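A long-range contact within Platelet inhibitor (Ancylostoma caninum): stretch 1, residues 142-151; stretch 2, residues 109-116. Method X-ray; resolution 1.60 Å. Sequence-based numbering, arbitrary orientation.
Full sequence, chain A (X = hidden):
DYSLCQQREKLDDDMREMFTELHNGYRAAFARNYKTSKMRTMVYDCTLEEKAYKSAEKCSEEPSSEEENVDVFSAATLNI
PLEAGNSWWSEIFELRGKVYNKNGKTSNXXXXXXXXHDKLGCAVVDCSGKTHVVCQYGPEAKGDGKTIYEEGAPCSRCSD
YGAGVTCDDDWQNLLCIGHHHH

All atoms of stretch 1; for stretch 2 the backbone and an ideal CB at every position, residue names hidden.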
ATOM      1  N   LYS A 142      -0.612   3.610 -11.091  1.00  9.41           N
ATOM      2  CA  LYS A 142       0.408   2.626 -11.459  1.00 11.34           C
ATOM      3  C   LYS A 142       0.206   2.087 -12.885  1.00 11.06           C
ATOM      4  O   LYS A 142      -0.916   1.871 -13.331  1.00 12.21           O
ATOM      5  CB  LYS A 142       0.412   1.476 -10.451  1.00  7.71           C
ATOM      6  CG  LYS A 142       1.321   0.271 -10.781  1.00  7.75           C
ATOM      7  CD  LYS A 142       1.442  -0.596  -9.513  1.00  8.40           C
ATOM      8  CE  LYS A 142       1.895  -2.045  -9.783  1.00 10.68           C
ATOM      9  NZ  LYS A 142       0.834  -2.872 -10.453  1.00 10.26           N
ATOM     10  N   GLY A 143       1.303   1.875 -13.601  1.00  9.92           N
ATOM     11  CA  GLY A 143       1.233   1.369 -14.959  1.00 11.46           C
ATOM     12  C   GLY A 143       2.623   1.090 -15.496  1.00 10.12           C
ATOM     13  O   GLY A 143       3.594   1.728 -15.070  1.00 11.17           O
ATOM     14  N   ASP A 144       2.706   0.147 -16.430  1.00  9.04           N
ATOM     15  CA  ASP A 144       3.969  -0.205 -17.083  1.00  9.35           C
ATOM     16  C   ASP A 144       4.624   1.041 -17.657  1.00  9.61           C
ATOM     17  O   ASP A 144       3.987   1.821 -18.370  1.00 10.98           O
ATOM     18  CB  ASP A 144       3.722  -1.237 -18.184  1.00 11.18           C
ATOM     19  CG  ASP A 144       4.996  -1.830 -18.743  1.00 15.51           C
ATOM     20  OD1 ASP A 144       6.041  -1.833 -18.055  1.00 13.30           O
ATOM     21  OD2 ASP A 144       4.936  -2.328 -19.890  1.00 23.33           O
ATOM     22  N   GLY A 145       5.912   1.209 -17.339  1.00 10.07           N
ATOM     23  CA  GLY A 145       6.703   2.288 -17.900  1.00 11.26           C
ATOM     24  C   GLY A 145       6.570   3.618 -17.184  1.00 11.76           C
ATOM     25  O   GLY A 145       7.250   4.592 -17.541  1.00 13.31           O
ATOM     26  N   LYS A 146       5.691   3.670 -16.193  1.00  9.49           N
ATOM     27  CA  LYS A 146       5.471   4.914 -15.461  1.00 12.26           C
ATOM     28  C   LYS A 146       6.440   5.030 -14.290  1.00 11.22           C
ATOM     29  O   LYS A 146       6.960   4.031 -13.781  1.00  9.63           O
ATOM     30  CB  LYS A 146       4.015   5.010 -14.980  1.00 12.22           C
ATOM     31  CG  LYS A 146       3.016   4.975 -16.142  1.00 14.85           C
ATOM     32  CD  LYS A 146       1.565   5.098 -15.681  1.00 15.12           C
ATOM     33  CE  LYS A 146       1.275   6.481 -15.154  1.00 23.90           C
ATOM     34  NZ  LYS A 146      -0.177   6.644 -14.836  1.00 27.46           N
ATOM     35  N   THR A 147       6.667   6.263 -13.854  1.00 12.82           N
ATOM     36  CA  THR A 147       7.592   6.516 -12.757  1.00  9.91           C
ATOM     37  C   THR A 147       6.929   6.211 -11.414  1.00 10.61           C
ATOM     38  O   THR A 147       5.887   6.800 -11.083  1.00 11.83           O
ATOM     39  CB  THR A 147       8.079   7.977 -12.805  1.00 14.70           C
ATOM     40  OG1 THR A 147       8.769   8.197 -14.044  1.00 15.75           O
ATOM     41  CG2 THR A 147       9.030   8.273 -11.639  1.00 17.37           C
ATOM     42  N   ILE A 148       7.522   5.274 -10.669  1.00  8.66           N
ATOM     43  CA  ILE A 148       7.024   4.875  -9.348  1.00  8.29           C
ATOM     44  C   ILE A 148       7.140   6.019  -8.348  1.00  9.84           C
ATOM     45  O   ILE A 148       6.215   6.265  -7.550  1.00  9.18           O
ATOM     46  CB  ILE A 148       7.790   3.648  -8.794  1.00  9.88           C
ATOM     47  CG1 ILE A 148       7.807   2.499  -9.798  1.00 10.51           C
ATOM     48  CG2 ILE A 148       7.172   3.193  -7.452  1.00 11.59           C
ATOM     49  CD1 ILE A 148       8.894   1.442  -9.470  1.00  9.67           C
ATOM     50  N   TYR A 149       8.285   6.702  -8.373  1.00 10.69           N
ATOM     51  CA  TYR A 149       8.545   7.808  -7.453  1.00 12.57           C
ATOM     52  C   TYR A 149       9.463   8.825  -8.085  1.00 12.69           C
ATOM     53  O   TYR A 149      10.396   8.453  -8.817  1.00 13.13           O
ATOM     54  CB  TYR A 149       9.184   7.297  -6.159  1.00 12.33           C
ATOM     55  CG  TYR A 149      10.441   6.484  -6.407  1.00  9.29           C
ATOM     56  CD1 TYR A 149      11.703   7.093  -6.489  1.00 12.11           C
ATOM     57  CD2 TYR A 149      10.369   5.112  -6.558  1.00 10.05           C
ATOM     58  CE1 TYR A 149      12.836   6.334  -6.730  1.00 12.86           C
ATOM     59  CE2 TYR A 149      11.487   4.348  -6.777  1.00 10.41           C
ATOM     60  CZ  TYR A 149      12.724   4.957  -6.857  1.00 10.52           C
ATOM     61  OH  TYR A 149      13.863   4.191  -7.089  1.00 15.66           O
ATOM     62  N   GLU A 150       9.215  10.104  -7.810  1.00 11.97           N
ATOM     63  CA  GLU A 150      10.179  11.136  -8.183  1.00 13.33           C
ATOM     64  C   GLU A 150      11.297  11.189  -7.149  1.00 13.08           C
ATOM     65  O   GLU A 150      11.063  10.936  -5.975  1.00 13.11           O
ATOM     66  CB  GLU A 150       9.505  12.505  -8.312  1.00 17.06           C
ATOM     67  CG  GLU A 150       8.440  12.574  -9.398  1.00 19.77           C
ATOM     68  CD  GLU A 150       9.010  12.374 -10.794  1.00 22.85           C
ATOM     69  OE1 GLU A 150      10.208  12.668 -11.012  1.00 25.16           O
ATOM     70  OE2 GLU A 150       8.258  11.916 -11.673  1.00 25.37           O
ATOM     71  N   GLU A 151      12.506  11.526  -7.592  1.00 13.34           N
ATOM     72  CA  GLU A 151      13.656  11.538  -6.693  1.00 15.05           C
ATOM     73  C   GLU A 151      14.024  12.942  -6.264  1.00 13.65           C
ATOM     74  O   GLU A 151      14.038  13.861  -7.082  1.00 17.38           O
ATOM     75  CB  GLU A 151      14.862  10.876  -7.356  1.00 20.51           C
ATOM     76  CG  GLU A 151      14.722   9.368  -7.516  1.00 23.42           C
ATOM     77  CD  GLU A 151      15.766   8.796  -8.456  1.00 36.48           C
ATOM     78  OE1 GLU A 151      16.499   9.596  -9.069  1.00 33.64           O
ATOM     79  OE2 GLU A 151      15.844   7.556  -8.590  1.00 42.45           O
ATOM     80  N   UNK A 109       5.451  -4.540  -4.634  1.00  7.96           N
ATOM     81  CA  UNK A 109       6.243  -3.493  -4.014  1.00  6.97           C
ATOM     82  C   UNK A 109       5.924  -2.136  -4.661  1.00  8.07           C
ATOM     83  O   UNK A 109       5.816  -1.142  -3.974  1.00  6.95           O
ATOM     84  CB  UNK A 109       7.735  -3.812  -4.132  1.00  6.97           C
ATOM     85  N   UNK A 110       5.742  -2.111  -5.980  1.00 10.08           N
ATOM     86  CA  UNK A 110       5.416  -0.850  -6.657  1.00  7.28           C
ATOM     87  C   UNK A 110       4.111  -0.230  -6.130  1.00  7.15           C
ATOM     88  O   UNK A 110       4.023   1.005  -5.980  1.00  9.59           O
ATOM     89  CB  UNK A 110       5.305  -1.083  -8.165  1.00  7.28           C
ATOM     90  N   UNK A 111       3.103  -1.052  -5.853  1.00  7.71           N
ATOM     91  CA  UNK A 111       1.862  -0.514  -5.315  1.00  8.51           C
ATOM     92  C   UNK A 111       2.104   0.082  -3.933  1.00  7.37           C
ATOM     93  O   UNK A 111       1.543   1.124  -3.588  1.00  8.38           O
ATOM     94  CB  UNK A 111       0.786  -1.600  -5.250  1.00  8.51           C
ATOM     95  N   UNK A 112       2.948  -0.586  -3.140  1.00  8.18           N
ATOM     96  CA  UNK A 112       3.187  -0.146  -1.770  1.00  6.77           C
ATOM     97  C   UNK A 112       3.989   1.145  -1.684  1.00  6.79           C
ATOM     98  O   UNK A 112       3.781   1.925  -0.759  1.00  8.71           O
ATOM     99  CB  UNK A 112       3.914  -1.247  -0.995  1.00  6.77           C
ATOM    100  N   UNK A 113       4.882   1.393  -2.643  1.00  7.06           N
ATOM    101  CA  UNK A 113       5.732   2.594  -2.577  1.00  9.32           C
ATOM    102  C   UNK A 113       5.489   3.611  -3.704  1.00  8.53           C
ATOM    103  O   UNK A 113       6.236   4.594  -3.833  1.00  9.61           O
ATOM    104  CB  UNK A 113       7.202   2.169  -2.604  1.00  9.32           C
ATOM    105  N   UNK A 114       4.421   3.427  -4.476  1.00  7.64           N
ATOM    106  CA  UNK A 114       4.058   4.432  -5.484  1.00  8.67           C
ATOM    107  C   UNK A 114       3.848   5.781  -4.786  1.00  7.52           C
ATOM    108  O   UNK A 114       3.065   5.857  -3.832  1.00  7.93           O
ATOM    109  CB  UNK A 114       2.801   4.015  -6.249  1.00  8.67           C
ATOM    110  N   UNK A 115       4.524   6.838  -5.226  1.00  7.90           N
ATOM    111  CA  UNK A 115       4.626   7.982  -4.333  1.00  7.90           C
ATOM    112  C   UNK A 115       3.265   8.675  -4.176  1.00 11.29           C
ATOM    113  O   UNK A 115       2.944   9.164  -3.088  1.00  9.82           O
ATOM    114  CB  UNK A 115       5.671   8.970  -4.857  1.00  7.90           C
ATOM    115  N   UNK A 116       2.433   8.638  -5.219  1.00  8.90           N
ATOM    116  CA  UNK A 116       1.167   9.356  -5.169  1.00 10.14           C
ATOM    117  C   UNK A 116       0.069   8.529  -4.503  1.00  7.89           C
ATOM    118  O   UNK A 116      -1.039   9.037  -4.270  1.00  9.58           O
ATOM    119  CB  UNK A 116       0.735   9.755  -6.582  1.00 10.14           C
TER

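Position 109 opens the stretch in helical conformation (phi/psi -63/-39), and its ideal CB has no atom of stretch 1 within 5.5 Å. Stretch 1 therefore sets no preference here beyond compatibility with a helix. The residue is Ile-109, whose backbone O accepts a hydrogen bond from the N of position 113 (3.0 Å).

At position 110 the CA-to-CB bond points toward stretch 1, and the ideal CB already lies 3.9 Å from Lys-142 CE and 4.6 Å from Ile-148 CD1. With aliphatic carbon this close, a small side chain fits most readily; alanine, serine or glycine could be considered, alanine best suiting a helix. It is Ala-110, whose CB rests 3.9 Å from Lys-142 CE.

Position 111 points sideways, with its ideal CB 4.4 Å from Lys-142 CD. A side chain of moderate length could turn along the lysine, and either a polar or an aliphatic one would be plausible. The residue is Asn-111. Its chi1 of -99° lies between wells and carries the amide nearer, so that OD1 comes 3.4 Å from Lys-142 CD, a contact with the methylene chain; ND2 is hydrogen-bonded elsewhere in the structure.

Position 112 is out of reach, and stretch 1 says nothing about its identity. It is Met-112.

Position 113 points sideways, its ideal CB 5.0 Å from Ile-148 CG2. That methyl group favours an apolar side chain, such as valine, leucine or isoleucine. Val-113 answers with CG2 4.0 Å from Ile-148 CG2.

Position 114 has extended backbone angles (-58/126). The CB points sideways, 4.3 Å from Ile-148 O and 5.5 Å from Lys-142 CB, and beyond it a slot opens between the backbones of Lys-142 and Ile-148. A flat, long side chain would fill it, so an aromatic residue is the natural expectation. Trp-114 enters with chi1 -151° (t) and chi2 -83°. Its six-membered ring is sandwiched by CH-pi contacts: Lys-142 CA lies 3.6 Å from the ring centroid over one face and Ile-148 CA 3.7 Å from it over the other. Lys-146 CB meets the ring edge, 3.8 Å from Trp-114 CZ2, while Ile-148 CG1 packs 3.7 Å from Trp-114 CZ3.

Position 115 points toward stretch 1, with its ideal CB 3.9 Å from Ile-148 O, 4.0 Å from Tyr-149 CA and 4.8 Å from Glu-150 N. The last is a backbone donor, and an acceptor one carbon beyond CB, as in aspartate or asparagine, would reach it. Asp-115 takes the role: Glu-150 N donates to Asp-115 OD2 (3.0 Å, 164°), while Asp-115 N donates to Ile-148 O (2.9 Å, 156°), so one residue clasps stretch 1 twice. Two waters extend the grip, water 1 donating to Asp-115 OD2 and Glu-150 O, water 2 to Asp-115 OD1 and Thr-147 O.

Position 116 points sideways with nothing of stretch 1 within 5.5 Å, leaving many side chains possible. It is Ser-116, which makes no contact with stretch 1.

Stretch 2, residues 109-116: IANMVWDS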
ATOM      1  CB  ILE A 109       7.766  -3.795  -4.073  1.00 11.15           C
ATOM      2  CG1 ILE A 109       8.558  -2.690  -3.363  1.00 12.28           C
ATOM      3  CG2 ILE A 109       8.249  -3.950  -5.501  1.00 12.46           C
ATOM      4  CD1 ILE A 109       8.344  -2.642  -1.843  1.00 13.18           C
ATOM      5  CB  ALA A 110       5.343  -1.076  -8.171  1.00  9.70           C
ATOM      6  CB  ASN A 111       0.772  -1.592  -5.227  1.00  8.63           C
ATOM      7  CG  ASN A 111      -0.211  -1.539  -6.393  1.00  8.12           C
ATOM      8  OD1 ASN A 111      -0.645  -0.461  -6.828  1.00  8.69           O
ATOM      9  ND2 ASN A 111      -0.595  -2.721  -6.885  1.00  9.61           N
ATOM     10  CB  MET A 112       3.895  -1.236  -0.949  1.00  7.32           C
ATOM     11  CG  MET A 112       3.042  -2.462  -0.696  1.00  9.27           C
ATOM     12  SD  MET A 112       3.591  -3.430   0.731  1.00 10.30           S
ATOM     13  CE  MET A 112       5.277  -3.812   0.276  1.00 11.70           C
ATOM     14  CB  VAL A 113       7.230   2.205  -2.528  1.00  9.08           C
ATOM     15  CG1 VAL A 113       7.494   1.319  -1.302  1.00  9.67           C
ATOM     16  CG2 VAL A 113       7.692   1.539  -3.850  1.00  8.24           C
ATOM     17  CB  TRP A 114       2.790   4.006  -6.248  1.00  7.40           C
ATOM     18  CG  TRP A 114       2.802   4.557  -7.636  1.00  7.62           C
ATOM     19  CD1 TRP A 114       2.418   5.811  -8.027  1.00 10.51           C
ATOM     20  CD2 TRP A 114       3.283   3.897  -8.816  1.00  7.74           C
ATOM     21  NE1 TRP A 114       2.605   5.967  -9.387  1.00 11.49           N
ATOM     22  CE2 TRP A 114       3.134   4.807  -9.894  1.00  9.87           C
ATOM     23  CE3 TRP A 114       3.797   2.619  -9.074  1.00  7.86           C
ATOM     24  CZ2 TRP A 114       3.500   4.487 -11.208  1.00 10.25           C
ATOM     25  CZ3 TRP A 114       4.166   2.295 -10.390  1.00  7.99           C
ATOM     26  CH2 TRP A 114       4.017   3.242 -11.437  1.00  8.20           C
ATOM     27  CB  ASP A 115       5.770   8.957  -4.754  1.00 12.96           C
ATOM     28  CG  ASP A 115       5.630   9.535  -6.146  1.00 11.51           C
ATOM     29  OD1 ASP A 115       4.691   9.214  -6.897  1.00 11.68           O
ATOM     30  OD2 ASP A 115       6.516  10.337  -6.492  1.00 10.68           O
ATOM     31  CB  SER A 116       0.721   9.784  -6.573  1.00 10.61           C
ATOM     32  OG  SER A 116       0.619   8.661  -7.431  1.00 12.73           O
TER
HETATM   33  O   HOH W   1       8.476  10.860  -4.604  1.00 12.96           O
HETATM   34  O   HOH W   2       4.944   8.958  -9.514  1.00 16.53           O
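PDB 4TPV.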